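Local coordinates for protein HIAXHD3 (Humicola insolens, PDB 3ZXK) that acts as a family 43 exo-arabinofuranosidase that removes side chains, probably from xylan, and has served as the scaffold for an engineered endo-xylanase activity, at residues Ala78-Ile83 with Asp432-Ala437; Leu147-Asp152 with Gly201-Leu206; Val276-Arg281 with Thr300-Pro305; Asp320-Arg325 with Glu331-Asn336. One frame throughout, in Å; residues are numbered along the deposited sequence.

Interaction 1: Ala78-Ile83 with Asp432-Ala437; sequences AYVKGI and DGWRTA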
loop_
_atom_site.group_PDB
_atom_site.type_symbol
_atom_site.label_atom_id
_atom_site.label_comp_id
_atom_site.label_asym_id
_atom_site.label_seq_id
_atom_site.Cartn_x
_atom_site.Cartn_y
_atom_site.Cartn_z
ATOM N N ALA A 78 1.847 3.928 16.312
ATOM C CA ALA A 78 1.237 2.673 15.863
ATOM C C ALA A 78 2.021 2.130 14.663
ATOM O O ALA A 78 1.472 1.442 13.803
ATOM C CB ALA A 78 -0.241 2.874 15.501
ATOM N N TYR A 79 3.310 2.456 14.597
ATOM C CA TYR A 79 4.166 1.930 13.540
ATOM C C TYR A 79 4.031 0.418 13.396
ATOM O O TYR A 79 4.186 -0.320 14.378
ATOM C CB TYR A 79 5.638 2.308 13.750
ATOM C CG TYR A 79 5.951 3.720 13.376
ATOM C CD1 TYR A 79 6.032 4.103 12.022
ATOM C CD2 TYR A 79 6.180 4.675 14.358
ATOM C CE1 TYR A 79 6.350 5.421 11.674
ATOM C CE2 TYR A 79 6.464 6.008 14.025
ATOM C CZ TYR A 79 6.572 6.369 12.695
ATOM O OH TYR A 79 6.852 7.678 12.375
ATOM N N VAL A 80 3.781 -0.027 12.155
ATOM C CA VAL A 80 3.746 -1.455 11.779
ATOM C C VAL A 80 2.559 -2.182 12.442
ATOM O O VAL A 80 2.488 -3.408 12.444
ATOM C CB VAL A 80 5.113 -2.199 11.949
ATOM C CG1 VAL A 80 5.190 -3.424 11.047
ATOM C CG2 VAL A 80 6.279 -1.284 11.683
ATOM N N LYS A 81 1.630 -1.423 12.999
ATOM C CA LYS A 81 0.354 -1.971 13.439
ATOM C C LYS A 81 -0.676 -1.686 12.352
ATOM O O LYS A 81 -0.399 -1.920 11.181
ATOM C CB LYS A 81 -0.020 -1.461 14.838
ATOM C CG LYS A 81 1.000 -1.895 15.911
ATOM C CD LYS A 81 0.574 -1.416 17.280
ATOM C CE LYS A 81 1.521 -1.893 18.358
ATOM N NZ LYS A 81 1.266 -1.192 19.652
ATOM N N GLY A 82 -1.858 -1.216 12.725
ATOM C CA GLY A 82 -2.858 -0.836 11.739
ATOM C C GLY A 82 -3.276 -1.964 10.809
ATOM O O GLY A 82 -3.483 -3.086 11.249
ATOM N N ILE A 83 -3.430 -1.632 9.534
ATOM C CA ILE A 83 -4.051 -2.534 8.585
ATOM C C ILE A 83 -3.059 -3.552 8.043
ATOM O O ILE A 83 -2.128 -3.217 7.307
ATOM C CB ILE A 83 -4.702 -1.754 7.424
ATOM C CG1 ILE A 83 -5.817 -0.861 7.986
ATOM C CG2 ILE A 83 -5.197 -2.705 6.324
ATOM C CD1 ILE A 83 -6.423 0.105 6.955
ATOM N N ASP A 432 13.020 -3.962 17.021
ATOM C CA ASP A 432 12.437 -4.543 18.225
ATOM C C ASP A 432 11.663 -3.474 18.983
ATOM O O ASP A 432 12.194 -2.831 19.898
ATOM C CB ASP A 432 13.508 -5.146 19.125
ATOM C CG ASP A 432 12.937 -6.137 20.129
ATOM O OD1 ASP A 432 11.709 -6.144 20.347
ATOM O OD2 ASP A 432 13.716 -6.933 20.688
ATOM N N GLY A 433 10.417 -3.283 18.571
ATOM C CA GLY A 433 9.480 -2.414 19.277
ATOM C C GLY A 433 9.193 -1.105 18.585
ATOM O O GLY A 433 8.264 -0.408 18.978
ATOM N N TRP A 434 10.006 -0.737 17.592
ATOM C CA TRP A 434 9.814 0.505 16.801
ATOM C C TRP A 434 9.934 1.808 17.543
ATOM O O TRP A 434 9.335 2.838 17.115
ATOM C CB TRP A 434 8.503 0.460 16.019
ATOM C CG TRP A 434 8.405 -0.817 15.257
ATOM C CD1 TRP A 434 7.541 -1.885 15.483
ATOM C CD2 TRP A 434 9.255 -1.241 14.136
ATOM N NE1 TRP A 434 7.774 -2.884 14.575
ATOM C CE2 TRP A 434 8.795 -2.573 13.754
ATOM C CE3 TRP A 434 10.317 -0.662 13.440
ATOM C CZ2 TRP A 434 9.363 -3.272 12.684
ATOM C CZ3 TRP A 434 10.896 -1.381 12.382
ATOM C CH2 TRP A 434 10.424 -2.657 12.016
ATOM N N ARG A 435 10.709 1.794 18.640
ATOM C CA ARG A 435 11.169 3.039 19.257
ATOM C C ARG A 435 12.326 3.624 18.463
ATOM O O ARG A 435 13.038 2.916 17.763
ATOM C CB ARG A 435 11.567 2.799 20.708
ATOM C CG ARG A 435 10.359 2.572 21.595
ATOM C CD ARG A 435 10.721 2.004 22.956
ATOM N NE ARG A 435 9.513 1.586 23.676
ATOM C CZ ARG A 435 8.810 0.482 23.412
ATOM N NH1 ARG A 435 9.175 -0.349 22.434
ATOM N NH2 ARG A 435 7.728 0.208 24.129
ATOM N N THR A 436 12.490 4.929 18.521
ATOM C CA THR A 436 13.606 5.560 17.829
ATOM C C THR A 436 14.978 5.089 18.348
ATOM O O THR A 436 15.246 5.088 19.554
ATOM C CB THR A 436 13.471 7.102 17.875
ATOM O OG1 THR A 436 12.242 7.479 17.260
ATOM C CG2 THR A 436 14.579 7.776 17.093
ATOM N N ALA A 437 15.843 4.689 17.419
ATOM C CA ALA A 437 17.211 4.299 17.762
ATOM C C ALA A 437 18.179 5.440 17.492
ATOM O O ALA A 437 19.167 5.584 18.203
ATOM C CB ALA A 437 17.619 3.046 17.001
#
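A type II beta turn from Ala78 to Lys81 brings Val80 against the indole of Trp434. The turn closes with Lys81 N hydrogen-bonded to Ala78 O at 3.0 Å. Val80 CG2 lies over one face of the indole, 3.5 Å from Trp434 CE2. It makes a CH-pi contact with the five-membered ring, 3.7 Å from the centroid and 18° off the normal. This branch points at the ring because it is anti to the carbonyl carbon of Val80, with CG1 anti to the backbone N (chi1 -156°). The two side chains cross at about a right angle. The contact joins the family 43 catalytic region to the concanavalin A-like region, at the loop between strands 418-429 and 436-448. Tyr79 adds an apolar touch, with its CB 4.1 Å from Trp434 CB. The phenol turns from the indole, and its OH is hydrogen-bonded to Phe366 O. On the catalytic side, Val80 O accepts a bond from NE1 of Trp84, a residue of the glycan pocket.

Interaction 2: Leu147-Asp152 with Gly201-Leu206; sequences LIDDDD and GNYYIL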
loop_
_atom_site.group_PDB
_atom_site.type_symbol
_atom_site.label_atom_id
_atom_site.label_comp_id
_atom_site.label_asym_id
_atom_site.label_seq_id
_atom_site.Cartn_x
_atom_site.Cartn_y
_atom_site.Cartn_z
ATOM N N LEU A 147 -16.231 -13.919 1.722
ATOM C CA LEU A 147 -16.994 -14.461 0.621
ATOM C C LEU A 147 -18.445 -14.018 0.774
ATOM O O LEU A 147 -19.011 -14.210 1.827
ATOM C CB LEU A 147 -16.941 -16.023 0.632
ATOM C CG LEU A 147 -17.998 -16.691 -0.268
ATOM C CD1 LEU A 147 -17.723 -16.348 -1.715
ATOM C CD2 LEU A 147 -18.036 -18.198 -0.106
ATOM N N ILE A 148 -19.016 -13.405 -0.248
ATOM C CA ILE A 148 -20.462 -13.242 -0.302
ATOM C C ILE A 148 -21.007 -14.366 -1.184
ATOM O O ILE A 148 -20.799 -14.347 -2.403
ATOM C CB ILE A 148 -20.829 -11.842 -0.845
ATOM C CG1 ILE A 148 -20.080 -10.769 -0.012
ATOM C CG2 ILE A 148 -22.348 -11.662 -0.928
ATOM C CD1 ILE A 148 -20.330 -9.332 -0.417
ATOM N N ASP A 149 -21.694 -15.331 -0.558
ATOM C CA ASP A 149 -22.139 -16.534 -1.223
ATOM C C ASP A 149 -23.287 -16.267 -2.220
ATOM O O ASP A 149 -23.883 -15.196 -2.239
ATOM C CB ASP A 149 -22.508 -17.585 -0.167
ATOM C CG ASP A 149 -22.427 -18.989 -0.685
ATOM O OD1 ASP A 149 -22.091 -19.191 -1.887
ATOM O OD2 ASP A 149 -22.697 -19.905 0.119
ATOM N N ASP A 150 -23.584 -17.253 -3.055
ATOM C CA ASP A 150 -24.594 -17.091 -4.116
ATOM C C ASP A 150 -25.999 -16.813 -3.571
ATOM O O ASP A 150 -26.821 -16.204 -4.259
ATOM C CB ASP A 150 -24.620 -18.323 -5.022
ATOM C CG ASP A 150 -23.343 -18.498 -5.816
ATOM O OD1 ASP A 150 -22.723 -17.482 -6.221
ATOM O OD2 ASP A 150 -22.957 -19.661 -6.048
ATOM N N ASP A 151 -26.253 -17.283 -2.346
ATOM C CA ASP A 151 -27.496 -16.975 -1.610
ATOM C C ASP A 151 -27.482 -15.718 -0.735
ATOM O O ASP A 151 -28.408 -15.493 0.061
ATOM C CB ASP A 151 -27.949 -18.185 -0.799
ATOM C CG ASP A 151 -27.003 -18.535 0.359
ATOM O OD1 ASP A 151 -25.961 -17.871 0.568
ATOM O OD2 ASP A 151 -27.322 -19.530 1.059
ATOM N N ASP A 152 -26.424 -14.918 -0.889
ATOM C CA ASP A 152 -26.220 -13.643 -0.186
ATOM C C ASP A 152 -25.851 -13.792 1.296
ATOM O O ASP A 152 -25.904 -12.816 2.045
ATOM C CB ASP A 152 -27.405 -12.676 -0.401
ATOM C CG ASP A 152 -26.970 -11.196 -0.518
ATOM O OD1 ASP A 152 -25.749 -10.888 -0.641
ATOM O OD2 ASP A 152 -27.860 -10.321 -0.453
ATOM N N GLY A 201 -20.259 -24.121 -7.599
ATOM C CA GLY A 201 -20.898 -24.977 -6.622
ATOM C C GLY A 201 -20.031 -25.386 -5.452
ATOM O O GLY A 201 -20.533 -25.991 -4.507
ATOM N N ASN A 202 -18.735 -25.077 -5.510
ATOM C CA ASN A 202 -17.790 -25.504 -4.487
ATOM C C ASN A 202 -17.154 -24.347 -3.718
ATOM O O ASN A 202 -17.054 -23.249 -4.236
ATOM C CB ASN A 202 -16.679 -26.326 -5.143
ATOM C CG ASN A 202 -17.152 -27.677 -5.632
ATOM O OD1 ASN A 202 -17.788 -28.430 -4.900
ATOM N ND2 ASN A 202 -16.826 -28.000 -6.873
ATOM N N TYR A 203 -16.688 -24.617 -2.506
ATOM C CA TYR A 203 -16.011 -23.601 -1.699
ATOM C C TYR A 203 -14.513 -23.834 -1.687
ATOM O O TYR A 203 -14.045 -24.942 -1.440
ATOM C CB TYR A 203 -16.544 -23.589 -0.258
ATOM C CG TYR A 203 -18.009 -23.222 -0.212
ATOM C CD1 TYR A 203 -18.994 -24.197 -0.348
ATOM C CD2 TYR A 203 -18.412 -21.876 -0.072
ATOM C CE1 TYR A 203 -20.343 -23.879 -0.354
ATOM C CE2 TYR A 203 -19.767 -21.537 -0.068
ATOM C CZ TYR A 203 -20.728 -22.549 -0.189
ATOM O OH TYR A 203 -22.093 -22.266 -0.208
ATOM N N TYR A 204 -13.784 -22.772 -1.970
ATOM C CA TYR A 204 -12.335 -22.783 -1.983
ATOM C C TYR A 204 -11.806 -21.723 -1.029
ATOM O O TYR A 204 -12.357 -20.610 -0.905
ATOM C CB TYR A 204 -11.798 -22.512 -3.394
ATOM C CG TYR A 204 -12.169 -23.566 -4.421
ATOM C CD1 TYR A 204 -13.404 -23.547 -5.038
ATOM C CD2 TYR A 204 -11.272 -24.593 -4.773
ATOM C CE1 TYR A 204 -13.756 -24.500 -5.972
ATOM C CE2 TYR A 204 -11.609 -25.548 -5.735
ATOM C CZ TYR A 204 -12.883 -25.513 -6.301
ATOM O OH TYR A 204 -13.284 -26.419 -7.248
ATOM N N ILE A 205 -10.676 -22.038 -0.415
ATOM C CA ILE A 205 -9.949 -21.046 0.376
ATOM C C ILE A 205 -8.498 -21.115 -0.069
ATOM O O ILE A 205 -7.921 -22.195 -0.130
ATOM C CB ILE A 205 -10.050 -21.298 1.910
ATOM C CG1 ILE A 205 -11.509 -21.230 2.379
ATOM C CG2 ILE A 205 -9.198 -20.275 2.655
ATOM C CD1 ILE A 205 -11.746 -21.747 3.781
ATOM N N LEU A 206 -7.921 -19.977 -0.423
ATOM C CA LEU A 206 -6.495 -19.906 -0.697
ATOM C C LEU A 206 -5.773 -19.474 0.559
ATOM O O LEU A 206 -6.193 -18.514 1.220
ATOM C CB LEU A 206 -6.219 -18.887 -1.803
ATOM C CG LEU A 206 -5.836 -19.483 -3.149
ATOM C CD1 LEU A 206 -7.021 -20.246 -3.744
ATOM C CD2 LEU A 206 -5.336 -18.365 -4.077
HETATM O O HOH W 1 -21.562 -21.393 -7.611
#
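Tyr203 meets both Leu147 and Asp149 at the edge of its ring. Each of these side chains crosses the tyrosine at about a right angle. The Asp149 carboxylate is turned 75° from the ring plane, and its OD2 lies near that plane. Tyr203 OH donates to Asp149 OD2 over a very short 2.5 Å. Asp149 CG is anti to the backbone N (chi1 -156°), which carries the carboxylate across to the phenol. Further along the same edge, Leu147 CD2 packs 3.7 Å from Tyr203 CD2. The contact links strand 145-148, the first of one propeller blade, and the turn after it to strand 202-209 of the next. Asp149 OD1 accepts from Asp150 N at 2.7 Å, from above the carboxylate plane, and pairs with Lys198 in a salt bridge. An alanine in place of Asp149 would probably leave the buried phenol without its acceptor and Lys198 without one of its carboxylate mates. With Lys198 beside it, the carboxylate probably stays charged, which would polarise the donating phenol.

Interaction 3: Val276-Arg281 with Thr300-Pro305; sequences VVAPLR and TSYPIP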
loop_
_atom_site.group_PDB
_atom_site.type_symbol
_atom_site.label_atom_id
_atom_site.label_comp_id
_atom_site.label_asym_id
_atom_site.label_seq_id
_atom_site.Cartn_x
_atom_site.Cartn_y
_atom_site.Cartn_z
ATOM N N VAL A 276 2.310 -9.905 -9.186
ATOM C CA VAL A 276 2.619 -10.667 -10.414
ATOM C C VAL A 276 1.378 -11.505 -10.747
ATOM O O VAL A 276 0.622 -11.892 -9.857
ATOM C CB VAL A 276 3.880 -11.559 -10.243
ATOM C CG1 VAL A 276 5.113 -10.679 -10.040
ATOM C CG2 VAL A 276 3.731 -12.484 -9.054
ATOM N N VAL A 277 1.183 -11.781 -12.040
ATOM C CA VAL A 277 -0.031 -12.450 -12.547
ATOM C C VAL A 277 0.355 -13.659 -13.402
ATOM O O VAL A 277 1.277 -13.582 -14.217
ATOM C CB VAL A 277 -0.898 -11.465 -13.375
ATOM C CG1 VAL A 277 -2.178 -12.141 -13.858
ATOM C CG2 VAL A 277 -1.281 -10.254 -12.517
ATOM N N ALA A 278 -0.314 -14.783 -13.160
ATOM C CA ALA A 278 -0.233 -15.970 -14.050
ATOM C C ALA A 278 -1.630 -16.529 -14.384
ATOM O O ALA A 278 -2.534 -16.455 -13.577
ATOM C CB ALA A 278 0.627 -17.046 -13.421
ATOM N N PRO A 279 -1.786 -17.132 -15.560
ATOM C CA PRO A 279 -3.033 -17.845 -15.820
ATOM C C PRO A 279 -3.157 -19.124 -14.981
ATOM O O PRO A 279 -2.141 -19.723 -14.563
ATOM C CB PRO A 279 -2.932 -18.228 -17.300
ATOM C CG PRO A 279 -1.671 -17.600 -17.800
ATOM C CD PRO A 279 -0.789 -17.366 -16.613
ATOM N N LEU A 280 -4.406 -19.497 -14.707
ATOM C CA LEU A 280 -4.761 -20.789 -14.128
ATOM C C LEU A 280 -5.449 -21.691 -15.137
ATOM O O LEU A 280 -6.143 -21.218 -16.012
ATOM C CB LEU A 280 -5.741 -20.566 -12.982
ATOM C CG LEU A 280 -5.207 -19.881 -11.742
ATOM C CD1 LEU A 280 -6.373 -19.594 -10.813
ATOM C CD2 LEU A 280 -4.156 -20.726 -11.036
ATOM N N ARG A 281 -5.252 -23.000 -15.002
ATOM C CA ARG A 281 -6.110 -23.980 -15.664
ATOM C C ARG A 281 -6.831 -24.754 -14.557
ATOM O O ARG A 281 -6.398 -24.772 -13.406
ATOM C CB ARG A 281 -5.290 -24.932 -16.552
ATOM C CG ARG A 281 -4.244 -25.715 -15.790
ATOM C CD ARG A 281 -3.443 -26.674 -16.662
ATOM N NE ARG A 281 -2.408 -27.278 -15.834
ATOM C CZ ARG A 281 -1.115 -26.956 -15.876
ATOM N NH1 ARG A 281 -0.667 -26.069 -16.761
ATOM N NH2 ARG A 281 -0.261 -27.552 -15.055
ATOM N N THR A 300 7.654 -14.702 -17.173
ATOM C CA THR A 300 7.902 -13.259 -17.249
ATOM C C THR A 300 6.870 -12.542 -18.129
ATOM O O THR A 300 6.580 -11.359 -17.930
ATOM C CB THR A 300 9.335 -12.977 -17.745
ATOM O OG1 THR A 300 9.502 -13.574 -19.024
ATOM C CG2 THR A 300 10.360 -13.582 -16.786
ATOM N N SER A 301 6.293 -13.274 -19.081
ATOM C CA SER A 301 5.203 -12.728 -19.908
ATOM C C SER A 301 4.139 -13.760 -20.183
ATOM O O SER A 301 4.417 -14.959 -20.311
ATOM C CB SER A 301 5.722 -12.168 -21.242
ATOM O OG SER A 301 6.195 -13.212 -22.048
ATOM N N TYR A 302 2.913 -13.273 -20.311
ATOM C CA TYR A 302 1.770 -14.118 -20.607
ATOM C C TYR A 302 0.795 -13.378 -21.525
ATOM O O TYR A 302 0.874 -12.149 -21.656
ATOM C CB TYR A 302 1.049 -14.440 -19.305
ATOM C CG TYR A 302 1.699 -15.471 -18.427
ATOM C CD1 TYR A 302 1.694 -16.832 -18.777
ATOM C CD2 TYR A 302 2.234 -15.110 -17.197
ATOM C CE1 TYR A 302 2.269 -17.791 -17.939
ATOM C CE2 TYR A 302 2.787 -16.064 -16.340
ATOM C CZ TYR A 302 2.812 -17.401 -16.720
ATOM O OH TYR A 302 3.344 -18.356 -15.873
ATOM N N PRO A 303 -0.153 -14.111 -22.149
ATOM C CA PRO A 303 -1.204 -13.421 -22.912
ATOM C C PRO A 303 -2.018 -12.455 -22.034
ATOM O O PRO A 303 -2.223 -12.688 -20.839
ATOM C CB PRO A 303 -2.103 -14.561 -23.395
ATOM C CG PRO A 303 -1.187 -15.764 -23.432
ATOM C CD PRO A 303 -0.278 -15.583 -22.230
ATOM N N ILE A 304 -2.489 -11.384 -22.646
ATOM C CA ILE A 304 -3.231 -10.380 -21.912
ATOM C C ILE A 304 -4.557 -11.005 -21.416
ATOM O O ILE A 304 -5.233 -11.694 -22.148
ATOM C CB ILE A 304 -3.440 -9.099 -22.781
ATOM C CG1 ILE A 304 -3.851 -7.911 -21.905
ATOM C CG2 ILE A 304 -4.384 -9.374 -23.955
ATOM C CD1 ILE A 304 -2.714 -7.346 -21.093
ATOM N N PRO A 305 -4.923 -10.795 -20.143
ATOM C CA PRO A 305 -6.129 -11.496 -19.648
ATOM C C PRO A 305 -7.434 -11.026 -20.280
ATOM O O PRO A 305 -8.400 -11.790 -20.336
ATOM C CB PRO A 305 -6.097 -11.213 -18.136
ATOM C CG PRO A 305 -4.615 -10.996 -17.845
ATOM C CD PRO A 305 -4.111 -10.238 -19.049
#
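Pro279 CD sits over the centre of the Tyr302 ring. It is 3.3 Å from the centroid and 12° off the normal, a close CH-pi contact. Pro279 CG follows, 3.6 Å from Tyr302 CD1. Ala278 CB lies on the same side of the ring plane but nearer the phenol end, 3.8 Å from Tyr302 CE2. Val277 O comes within 3.5 Å of Tyr302 CD2. Tyr302 CG is anti to the carbonyl carbon (chi1 -76°), a torsion that lays the ring along residues 277 to 279. Tyr302 OH is hydrogen-bonded to Gly299 N, which holds the far end of the ring. A leucine here would probably lose the flat face under Pro279 and leave Gly299 N without that hydroxyl. Strand 276-281 is itself held by backbone bonds to strand 260-267, and Pro279 pairs with Val291 on its other side. The axes of strands 276-281 and 301-303 approach to 7.7 Å at 48°, and no backbone hydrogen bond joins them; contact is made mainly through the Tyr302 ring. Strand 301-303 instead pairs antiparallel with strand 7-9, whose Phe8 touches both Val277 and Tyr302. The contact thus lays this two-stranded sheet across the four-stranded blade that contains 273-282.

Interaction 4: Asp320-Arg325 with Glu331-Asn336; sequences DLDEFR and EHWEWN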
loop_
_atom_site.group_PDB
_atom_site.type_symbol
_atom_site.label_atom_id
_atom_site.label_comp_id
_atom_site.label_asym_id
_atom_site.label_seq_id
_atom_site.Cartn_x
_atom_site.Cartn_y
_atom_site.Cartn_z
ATOM N N ASP A 320 2.515 11.420 -13.207
ATOM C CA ASP A 320 1.989 12.745 -13.573
ATOM C C ASP A 320 2.401 13.816 -12.576
ATOM O O ASP A 320 2.365 13.589 -11.361
ATOM C CB ASP A 320 0.453 12.718 -13.647
ATOM C CG ASP A 320 -0.079 12.017 -14.904
ATOM O OD1 ASP A 320 0.729 11.707 -15.806
ATOM O OD2 ASP A 320 -1.316 11.793 -14.995
ATOM N N LEU A 321 2.747 14.995 -13.085
ATOM C CA LEU A 321 2.944 16.161 -12.235
ATOM C C LEU A 321 1.705 16.415 -11.388
ATOM O O LEU A 321 0.587 16.477 -11.896
ATOM C CB LEU A 321 3.269 17.386 -13.104
ATOM C CG LEU A 321 3.353 18.760 -12.431
ATOM C CD1 LEU A 321 4.551 18.812 -11.502
ATOM C CD2 LEU A 321 3.436 19.896 -13.446
ATOM N N ASP A 322 1.921 16.574 -10.084
ATOM C CA ASP A 322 0.861 16.869 -9.133
ATOM C C ASP A 322 1.139 18.210 -8.495
ATOM O O ASP A 322 2.104 18.374 -7.747
ATOM C CB ASP A 322 0.781 15.760 -8.065
ATOM C CG ASP A 322 -0.470 15.876 -7.189
ATOM O OD1 ASP A 322 -1.101 16.974 -7.145
ATOM O OD2 ASP A 322 -0.806 14.869 -6.548
ATOM N N GLU A 323 0.290 19.175 -8.830
ATOM C CA GLU A 323 0.429 20.523 -8.281
ATOM C C GLU A 323 -0.575 20.818 -7.164
ATOM O O GLU A 323 -0.813 21.976 -6.827
ATOM C CB GLU A 323 0.411 21.589 -9.385
ATOM C CG GLU A 323 1.724 21.556 -10.171
ATOM C CD GLU A 323 1.779 22.529 -11.327
ATOM O OE1 GLU A 323 0.828 22.572 -12.142
ATOM O OE2 GLU A 323 2.797 23.247 -11.438
ATOM N N PHE A 324 -1.142 19.757 -6.584
ATOM C CA PHE A 324 -1.997 19.852 -5.396
ATOM C C PHE A 324 -3.151 20.801 -5.640
ATOM O O PHE A 324 -3.418 21.728 -4.860
ATOM C CB PHE A 324 -1.183 20.269 -4.155
ATOM C CG PHE A 324 -0.166 19.234 -3.738
ATOM C CD1 PHE A 324 -0.567 18.027 -3.135
ATOM C CD2 PHE A 324 1.194 19.438 -3.975
ATOM C CE1 PHE A 324 0.372 17.063 -2.759
ATOM C CE2 PHE A 324 2.133 18.469 -3.607
ATOM C CZ PHE A 324 1.722 17.284 -3.000
ATOM N N ARG A 325 -3.849 20.531 -6.735
ATOM C CA ARG A 325 -5.007 21.316 -7.147
ATOM C C ARG A 325 -6.292 20.709 -6.623
ATOM O O ARG A 325 -6.322 19.542 -6.277
ATOM C CB ARG A 325 -5.047 21.390 -8.670
ATOM C CG ARG A 325 -3.851 22.121 -9.245
ATOM C CD ARG A 325 -3.900 22.160 -10.765
ATOM N NE ARG A 325 -2.677 22.749 -11.294
ATOM C CZ ARG A 325 -2.593 23.975 -11.793
ATOM N NH1 ARG A 325 -3.668 24.748 -11.862
ATOM N NH2 ARG A 325 -1.435 24.426 -12.239
ATOM N N GLU A 331 -5.089 9.880 -5.252
ATOM C CA GLU A 331 -5.160 8.613 -4.545
ATOM C C GLU A 331 -3.770 8.067 -4.251
ATOM O O GLU A 331 -3.634 7.063 -3.567
ATOM C CB GLU A 331 -5.985 7.625 -5.382
ATOM C CG GLU A 331 -7.476 7.939 -5.384
ATOM C CD GLU A 331 -8.037 7.883 -3.968
ATOM O OE1 GLU A 331 -7.738 6.892 -3.248
ATOM O OE2 GLU A 331 -8.766 8.823 -3.556
ATOM N N HIS A 332 -2.730 8.752 -4.722
ATOM C CA HIS A 332 -1.353 8.285 -4.466
ATOM C C HIS A 332 -0.799 8.663 -3.100
ATOM O O HIS A 332 0.169 8.052 -2.626
ATOM C CB HIS A 332 -0.399 8.811 -5.538
ATOM C CG HIS A 332 -0.748 8.363 -6.918
ATOM N ND1 HIS A 332 -0.439 7.137 -7.387
ATOM C CD2 HIS A 332 -1.444 9.008 -7.929
ATOM C CE1 HIS A 332 -0.923 7.000 -8.621
ATOM N NE2 HIS A 332 -1.544 8.146 -8.955
ATOM N N TRP A 333 -1.390 9.652 -2.436
ATOM C CA TRP A 333 -0.816 10.165 -1.187
ATOM C C TRP A 333 -1.417 9.550 0.028
ATOM O O TRP A 333 -2.646 9.324 0.096
ATOM C CB TRP A 333 -1.035 11.655 -1.094
ATOM C CG TRP A 333 -0.346 12.443 -2.164
ATOM C CD1 TRP A 333 -0.925 13.075 -3.265
ATOM C CD2 TRP A 333 1.070 12.775 -2.220
ATOM N NE1 TRP A 333 0.038 13.748 -3.998
ATOM C CE2 TRP A 333 1.261 13.587 -3.419
ATOM C CE3 TRP A 333 2.171 12.466 -1.439
ATOM C CZ2 TRP A 333 2.516 14.090 -3.780
ATOM C CZ3 TRP A 333 3.424 12.974 -1.805
ATOM C CH2 TRP A 333 3.587 13.768 -2.956
ATOM N N GLU A 334 -0.543 9.281 1.002
ATOM C CA GLU A 334 -0.965 8.814 2.324
ATOM C C GLU A 334 -0.073 9.410 3.381
ATOM O O GLU A 334 1.161 9.458 3.226
ATOM C CB GLU A 334 -0.879 7.276 2.434
ATOM C CG GLU A 334 -1.847 6.485 1.537
ATOM C CD GLU A 334 -1.461 5.040 1.271
ATOM O OE1 GLU A 334 -0.499 4.495 1.873
ATOM O OE2 GLU A 334 -2.149 4.408 0.436
ATOM N N TRP A 335 -0.677 9.863 4.466
ATOM C CA TRP A 335 0.088 10.405 5.575
ATOM C C TRP A 335 0.702 9.303 6.404
ATOM O O TRP A 335 0.166 8.202 6.438
ATOM C CB TRP A 335 -0.838 11.180 6.483
ATOM C CG TRP A 335 -1.559 12.335 5.862
ATOM C CD1 TRP A 335 -2.870 12.371 5.411
ATOM C CD2 TRP A 335 -1.043 13.691 5.708
ATOM N NE1 TRP A 335 -3.182 13.633 4.946
ATOM C CE2 TRP A 335 -2.123 14.466 5.094
ATOM C CE3 TRP A 335 0.193 14.311 5.954
ATOM C CZ2 TRP A 335 -1.982 15.813 4.806
ATOM C CZ3 TRP A 335 0.329 15.669 5.650
ATOM C CH2 TRP A 335 -0.744 16.403 5.087
ATOM N N ASN A 336 1.823 9.586 7.076
ATOM C CA ASN A 336 2.363 8.698 8.109
ATOM C C ASN A 336 1.540 8.907 9.396
ATOM O O ASN A 336 1.649 9.947 10.027
ATOM C CB ASN A 336 3.843 9.019 8.342
ATOM C CG ASN A 336 4.379 8.338 9.582
ATOM O OD1 ASN A 336 3.938 7.241 9.918
ATOM N ND2 ASN A 336 5.299 8.984 10.279
#
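An Asx turn at Asp322 opens the contact, within the concanavalin A-like beta-sandwich region. Asp322 OD1 accepts from Phe324 N at 2.8 Å, while OD2 of the same carboxylate takes the indole N-H of Trp333. The bond from Trp333 NE1 to Asp322 OD2 is 2.9 Å long and nearly straight, at 164°. The oxygen lies close to the indole plane but is approached from above the carboxylate plane. With chi1 at -170° the Asp322 carboxylate extends opposite its own N and meets the indole. Two bonds, one to each oxygen, therefore limit its rotation. The buried indole N-H has its acceptor here. Phe324 is on the same loop. Its ring meets Trp333 obliquely: the Phe324 ring centroid lies 5.2 Å from that of the five-membered ring of Trp333, with planes 34° apart. Leu372 of strand 372-375 touches both aromatic side chains, and Arg374 makes a cation-pi contact with Trp333. Phe324 CE1 stands over one indole face toward its rim, and Phe324 CZ is 3.4 Å from Trp333 CZ2.

From the N terminus, the 78-83 turn meets 432-437 far along the chain. Interaction 1 thus closes a very long loop and joins the propeller-side loop to the concanavalin A-like region. The other three contacts nest inside it, in series. Interaction 2 links two neighbouring blades of the catalytic region. Interaction 3 brings the chain back over a blade strand soon after it leaves that blade. Interaction 4, within the concanavalin A-like region, closes a short loop leading into strand 334-336. Interactions 1 and 4 touch, through a probable hydrogen bond from Asn336 ND2 to Tyr79 OH at 2.9 Å, and both reach the same eight-stranded sheet. Interactions 2 and 3 do not touch, their nearest atoms being about 7 Å apart.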